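Piwi domain-containing protein (PDB 5THE) is the C-terminal lobe of a budding yeast Argonaute, a piece that probably binds RNA and carries the Piwi domain used in RNA-guided target cleavage. Local coordinates at residues 255-260 with 264-269; 176-181 with 209-214. One frame throughout, in Å; residues are numbered along the deposited sequence.

Contact 1 (255-260 with 264-269); sequences KLLIDK and LPILVL
Ile258 and Pro265 face each other as an antiparallel non-hydrogen-bonded pair, their CA atoms 4.1 Å apart, a station that suits a proline because it asks for no N-H from either residue. The bonds lie next to it: Asp259 N gives its hydrogen to Leu264 O at 2.8 Å, and Ile266 N bonds to Leu257 O at 2.8 Å, nearly straight at 172°. Beyond this short ladder the chains part, 264-269 running on, after a break at Ile266, into the regular part of strand 264-274 while 255-257 turns back on itself. That turn is tied by Lys260, whose NZ bonds to both Lys255 O and Ile258 O; Ile258 N reaches Lys255 O from the opposite face of the carbonyl.

Ile266 and Leu257 carry most of the side-chain contact. In Ile266, CG1 stands anti to the carbonyl carbon, beside the backbone N (chi1 -63°), which lays the branch against the Leu257 carbonyl, CG1 lying 3.4 Å from Leu257 O. From there its CD1 meets Leu257 CD2 at 4.0 Å, the two side chains crossing at about a right angle. The same Leu257 methyl also touches Val268 CG2, 4.1 Å away. Cutting Ile266 back to an alanine would probably open a gap beside the Leu257 carbonyl and leave the CD2 methyl of Leu257 without one of its apolar neighbours. Asp259 turns its carboxylate away from 264-269: OD2 bonds to Thr337 and OD1 to Glu261 N, a sound use for a buried acid.

Tyr467 and Ile471 of helix 465-475 border this apolar cluster. With three residues between its segments, the contact is a short beta hairpin whose second arm is the start of strand 264-274, which pairs further on with strands 282-289 and 339-344 in the RNase H-like fold of the Piwi domain.

Contact 2 (176-181 with 209-214); sequences NLLENI and LKFGAL
Leu178 lies over one face of the Phe211 ring in a CH-pi contact: its CB stands 3.6 Å from the ring centroid and just 11° off the normal. The branch then continues across the same ring, CD1 coming 3.7 Å from Phe211 CD1, since CG lies anti to the carbonyl carbon (chi1 -65°). A flat aromatic suits this place because it can spread under both the stem and one methyl of a leucine.

The second kind of contact is made at the rim of the ring. Glu179 brings its aliphatic CG close to the ring plane, 3.5 Å from Phe211 CE2, with the carboxylate plane turned 42° from the ring. An acid fits here because its methylene can touch the aromatic edge while the residue remains at the exposed surface.

No hydrogen bond joins the segments. Gly212, directly after the phenylalanine, takes a positive phi, a conformation that favours glycine, where the chain leaves helix 197-210.

Leu178, near the end of helix 169-179, also packs on Ile206 and Thr207 of helix 197-210 and on Ile187 and Tyr189 of strand 185-191. The contact thus joins the ends of two helices beside that strand of the parallel sheet.

Overall arrangement
The two contacts lie far apart, their centres 36 Å from each other and their nearest atoms about 20 Å, and they share no helix or strand. Contact 1 is largely buried and local, linking neighbouring strands of one hairpin through main-chain bonds, with aliphatic residues filling in around them. Contact 2 is only partly buried; it brings together two segments at helix ends, with 27 residues between them, and does so through side chains alone, an aromatic ring against a leucine and the methylene of an acid. It is also nearer the bound nucleic acid, about 8 Å at its nearest atom against about 17 Å for contact 1.

Contact 1 (255-260 with 264-269)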
loop_
_atom_site.group_PDB
_atom_site.type_symbol
_atom_site.label_atom_id
_atom_site.label_comp_id
_atom_site.label_asym_id
_atom_site.label_seq_id
_atom_site.Cartn_x
_atom_site.Cartn_y
_atom_site.Cartn_z
ATOM N N LYS A 255 -3.889 -19.881 1.474
ATOM C CA LYS A 255 -5.053 -20.677 1.083
ATOM C C LYS A 255 -6.351 -19.957 1.419
ATOM O O LYS A 255 -7.346 -20.089 0.696
ATOM C CB LYS A 255 -5.018 -22.045 1.777
ATOM C CG LYS A 255 -3.916 -22.948 1.269
ATOM C CD LYS A 255 -3.849 -24.234 2.041
ATOM C CE LYS A 255 -2.814 -25.171 1.438
ATOM N NZ LYS A 255 -2.481 -26.273 2.382
ATOM N N LEU A 256 -6.347 -19.178 2.498
ATOM C CA LEU A 256 -7.514 -18.394 2.865
ATOM C C LEU A 256 -7.987 -17.517 1.717
ATOM O O LEU A 256 -9.183 -17.245 1.590
ATOM C CB LEU A 256 -7.177 -17.534 4.078
ATOM C CG LEU A 256 -8.355 -17.157 4.964
ATOM C CD1 LEU A 256 -8.920 -18.389 5.656
ATOM C CD2 LEU A 256 -7.894 -16.120 5.968
ATOM N N LEU A 257 -7.067 -17.062 0.871
ATOM C CA LEU A 257 -7.411 -16.170 -0.225
ATOM C C LEU A 257 -7.403 -16.882 -1.571
ATOM O O LEU A 257 -7.221 -16.237 -2.608
ATOM C CB LEU A 257 -6.461 -14.971 -0.234
ATOM C CG LEU A 257 -6.761 -13.928 0.856
ATOM C CD1 LEU A 257 -5.641 -12.919 0.986
ATOM C CD2 LEU A 257 -8.073 -13.230 0.530
ATOM N N ILE A 258 -7.590 -18.201 -1.576
ATOM C CA ILE A 258 -7.655 -18.978 -2.808
ATOM C C ILE A 258 -9.031 -19.621 -2.900
ATOM O O ILE A 258 -9.506 -20.247 -1.944
ATOM C CB ILE A 258 -6.530 -20.026 -2.879
ATOM C CG1 ILE A 258 -5.180 -19.302 -3.013
ATOM C CG2 ILE A 258 -6.733 -20.990 -4.066
ATOM C CD1 ILE A 258 -3.997 -20.230 -3.058
ATOM N N ASP A 259 -9.688 -19.418 -4.034
ATOM C CA ASP A 259 -10.981 -20.042 -4.288
ATOM C C ASP A 259 -10.752 -21.538 -4.460
ATOM O O ASP A 259 -10.110 -21.959 -5.422
ATOM C CB ASP A 259 -11.598 -19.426 -5.536
ATOM C CG ASP A 259 -12.981 -19.975 -5.862
ATOM O OD1 ASP A 259 -13.355 -21.063 -5.369
ATOM O OD2 ASP A 259 -13.697 -19.297 -6.640
ATOM N N LYS A 260 -11.280 -22.340 -3.534
ATOM C CA LYS A 260 -11.030 -23.778 -3.571
ATOM C C LYS A 260 -11.624 -24.434 -4.807
ATOM O O LYS A 260 -11.048 -25.394 -5.323
ATOM C CB LYS A 260 -11.578 -24.455 -2.315
ATOM C CG LYS A 260 -10.968 -23.943 -1.018
ATOM C CD LYS A 260 -9.458 -23.742 -1.150
ATOM C CE LYS A 260 -8.834 -23.209 0.141
ATOM N NZ LYS A 260 -9.432 -21.914 0.586
ATOM N N LEU A 264 -8.049 -20.802 -7.850
ATOM C CA LEU A 264 -7.528 -19.554 -8.342
ATOM C C LEU A 264 -7.520 -18.536 -7.211
ATOM O O LEU A 264 -8.465 -18.494 -6.413
ATOM C CB LEU A 264 -8.371 -19.024 -9.510
ATOM C CG LEU A 264 -8.196 -19.752 -10.845
ATOM C CD1 LEU A 264 -9.280 -19.309 -11.806
ATOM C CD2 LEU A 264 -6.808 -19.470 -11.409
ATOM N N PRO A 265 -6.469 -17.727 -7.099
ATOM C CA PRO A 265 -6.418 -16.743 -6.013
ATOM C C PRO A 265 -7.498 -15.689 -6.178
ATOM O O PRO A 265 -7.855 -15.301 -7.292
ATOM C CB PRO A 265 -5.019 -16.138 -6.148
ATOM C CG PRO A 265 -4.681 -16.302 -7.584
ATOM C CD PRO A 265 -5.277 -17.648 -7.963
ATOM N N ILE A 266 -8.052 -15.261 -5.045
ATOM C CA ILE A 266 -9.017 -14.176 -5.063
ATOM C C ILE A 266 -8.327 -12.918 -5.561
ATOM O O ILE A 266 -7.159 -12.661 -5.248
ATOM C CB ILE A 266 -9.612 -13.980 -3.660
ATOM C CG1 ILE A 266 -10.374 -15.233 -3.239
ATOM C CG2 ILE A 266 -10.527 -12.745 -3.597
ATOM C CD1 ILE A 266 -10.703 -15.260 -1.751
ATOM N N LEU A 267 -9.032 -12.149 -6.383
ATOM C CA LEU A 267 -8.551 -10.836 -6.785
ATOM C C LEU A 267 -8.864 -9.865 -5.654
ATOM O O LEU A 267 -10.036 -9.604 -5.357
ATOM C CB LEU A 267 -9.209 -10.405 -8.090
ATOM C CG LEU A 267 -8.975 -8.937 -8.459
ATOM C CD1 LEU A 267 -7.496 -8.704 -8.695
ATOM C CD2 LEU A 267 -9.783 -8.537 -9.676
ATOM N N VAL A 268 -7.827 -9.366 -4.990
ATOM C CA VAL A 268 -7.990 -8.458 -3.859
ATOM C C VAL A 268 -7.735 -7.052 -4.369
ATOM O O VAL A 268 -6.677 -6.784 -4.951
ATOM C CB VAL A 268 -7.044 -8.811 -2.697
ATOM C CG1 VAL A 268 -7.206 -7.808 -1.567
ATOM C CG2 VAL A 268 -7.308 -10.243 -2.190
ATOM N N LEU A 269 -8.703 -6.159 -4.154
ATOM C CA LEU A 269 -8.651 -4.788 -4.630
ATOM C C LEU A 269 -8.633 -3.817 -3.461
ATOM O O LEU A 269 -9.255 -4.060 -2.424
ATOM C CB LEU A 269 -9.861 -4.446 -5.498
ATOM C CG LEU A 269 -10.187 -5.321 -6.705
ATOM C CD1 LEU A 269 -11.583 -4.949 -7.145
ATOM C CD2 LEU A 269 -9.168 -5.060 -7.812
#

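Contact 2 (176-181 with 209-214)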
loop_
_atom_site.group_PDB
_atom_site.type_symbol
_atom_site.label_atom_id
_atom_site.label_comp_id
_atom_site.label_asym_id
_atom_site.label_seq_id
_atom_site.Cartn_x
_atom_site.Cartn_y
_atom_site.Cartn_z
ATOM N N ASN A 176 17.277 15.671 -20.096
ATOM C CA ASN A 176 18.302 15.148 -20.985
ATOM C C ASN A 176 18.895 13.861 -20.431
ATOM O O ASN A 176 19.157 12.910 -21.178
ATOM C CB ASN A 176 19.394 16.193 -21.198
ATOM C CG ASN A 176 20.431 15.736 -22.191
ATOM O OD1 ASN A 176 20.167 15.685 -23.393
ATOM N ND2 ASN A 176 21.612 15.379 -21.699
ATOM N N LEU A 177 19.106 13.815 -19.114
ATOM C CA LEU A 177 19.643 12.619 -18.482
ATOM C C LEU A 177 18.704 11.430 -18.662
ATOM O O LEU A 177 19.153 10.314 -18.950
ATOM C CB LEU A 177 19.891 12.908 -17.001
ATOM C CG LEU A 177 20.687 11.919 -16.156
ATOM C CD1 LEU A 177 21.212 12.622 -14.910
ATOM C CD2 LEU A 177 19.847 10.695 -15.765
ATOM N N LEU A 178 17.398 11.645 -18.496
ATOM C CA LEU A 178 16.455 10.530 -18.547
ATOM C C LEU A 178 16.332 9.955 -19.957
ATOM O O LEU A 178 16.262 8.735 -20.127
ATOM C CB LEU A 178 15.093 10.974 -18.018
ATOM C CG LEU A 178 15.135 11.342 -16.534
ATOM C CD1 LEU A 178 13.762 11.739 -16.044
ATOM C CD2 LEU A 178 15.679 10.177 -15.726
ATOM N N GLU A 179 16.311 10.807 -20.982
ATOM C CA GLU A 179 16.254 10.286 -22.349
ATOM C C GLU A 179 17.503 9.487 -22.708
ATOM O O GLU A 179 17.453 8.618 -23.584
ATOM C CB GLU A 179 16.072 11.426 -23.359
ATOM C CG GLU A 179 14.918 12.366 -23.080
ATOM C CD GLU A 179 15.222 13.784 -23.411
ATOM O OE1 GLU A 179 16.390 14.058 -23.710
ATOM O OE2 GLU A 179 14.295 14.621 -23.347
ATOM N N ASN A 180 18.626 9.755 -22.047
ATOM C CA ASN A 180 19.878 9.069 -22.328
ATOM C C ASN A 180 20.168 7.951 -21.345
ATOM O O ASN A 180 21.253 7.363 -21.400
ATOM C CB ASN A 180 21.041 10.061 -22.320
ATOM C CG ASN A 180 20.958 11.070 -23.441
ATOM O OD1 ASN A 180 20.093 10.980 -24.314
ATOM N ND2 ASN A 180 21.869 12.040 -23.428
ATOM N N ILE A 181 19.237 7.643 -20.453
ATOM C CA ILE A 181 19.557 6.724 -19.354
ATOM C C ILE A 181 19.773 5.316 -19.912
ATOM O O ILE A 181 18.964 4.844 -20.731
ATOM C CB ILE A 181 18.448 6.756 -18.294
ATOM C CG1 ILE A 181 18.989 6.281 -16.943
ATOM C CG2 ILE A 181 17.207 5.965 -18.726
ATOM C CD1 ILE A 181 20.166 7.108 -16.443
ATOM N N LEU A 209 5.769 9.718 -14.266
ATOM C CA LEU A 209 4.664 9.927 -15.191
ATOM C C LEU A 209 5.156 10.159 -16.620
ATOM O O LEU A 209 4.651 9.540 -17.562
ATOM C CB LEU A 209 3.795 11.082 -14.683
ATOM C CG LEU A 209 2.559 11.447 -15.503
ATOM C CD1 LEU A 209 1.514 11.996 -14.582
ATOM C CD2 LEU A 209 2.919 12.470 -16.585
ATOM N N LYS A 210 6.147 11.035 -16.806
ATOM C CA LYS A 210 6.638 11.295 -18.156
ATOM C C LYS A 210 7.459 10.123 -18.695
ATOM O O LYS A 210 7.192 9.628 -19.796
ATOM C CB LYS A 210 7.450 12.594 -18.186
ATOM C CG LYS A 210 6.596 13.864 -18.076
ATOM C CD LYS A 210 5.304 13.705 -18.880
ATOM C CE LYS A 210 4.926 14.960 -19.656
ATOM N NZ LYS A 210 4.662 16.106 -18.749
ATOM N N PHE A 211 8.457 9.653 -17.939
ATOM C CA PHE A 211 9.392 8.663 -18.475
ATOM C C PHE A 211 9.124 7.235 -18.027
ATOM O O PHE A 211 9.585 6.298 -18.692
ATOM C CB PHE A 211 10.833 9.021 -18.096
ATOM C CG PHE A 211 11.380 10.165 -18.875
ATOM C CD1 PHE A 211 11.072 11.467 -18.515
ATOM C CD2 PHE A 211 12.183 9.941 -19.985
ATOM C CE1 PHE A 211 11.562 12.529 -19.241
ATOM C CE2 PHE A 211 12.680 10.997 -20.719
ATOM C CZ PHE A 211 12.373 12.296 -20.347
ATOM N N GLY A 212 8.402 7.033 -16.933
ATOM C CA GLY A 212 8.217 5.669 -16.461
ATOM C C GLY A 212 9.529 5.006 -16.106
ATOM O O GLY A 212 9.716 3.818 -16.393
ATOM N N ALA A 213 10.460 5.755 -15.513
ATOM C CA ALA A 213 11.739 5.204 -15.088
ATOM C C ALA A 213 11.670 4.883 -13.596
ATOM O O ALA A 213 11.158 5.683 -12.809
ATOM C CB ALA A 213 12.885 6.174 -15.381
ATOM N N LEU A 214 12.143 3.696 -13.224
ATOM C CA LEU A 214 12.170 3.305 -11.819
ATOM C C LEU A 214 13.075 4.245 -11.032
ATOM O O LEU A 214 14.198 4.536 -11.447
ATOM C CB LEU A 214 12.665 1.862 -11.685
ATOM C CG LEU A 214 11.791 0.761 -12.286
ATOM C CD1 LEU A 214 12.348 -0.586 -11.855
ATOM C CD2 LEU A 214 10.317 0.907 -11.849
#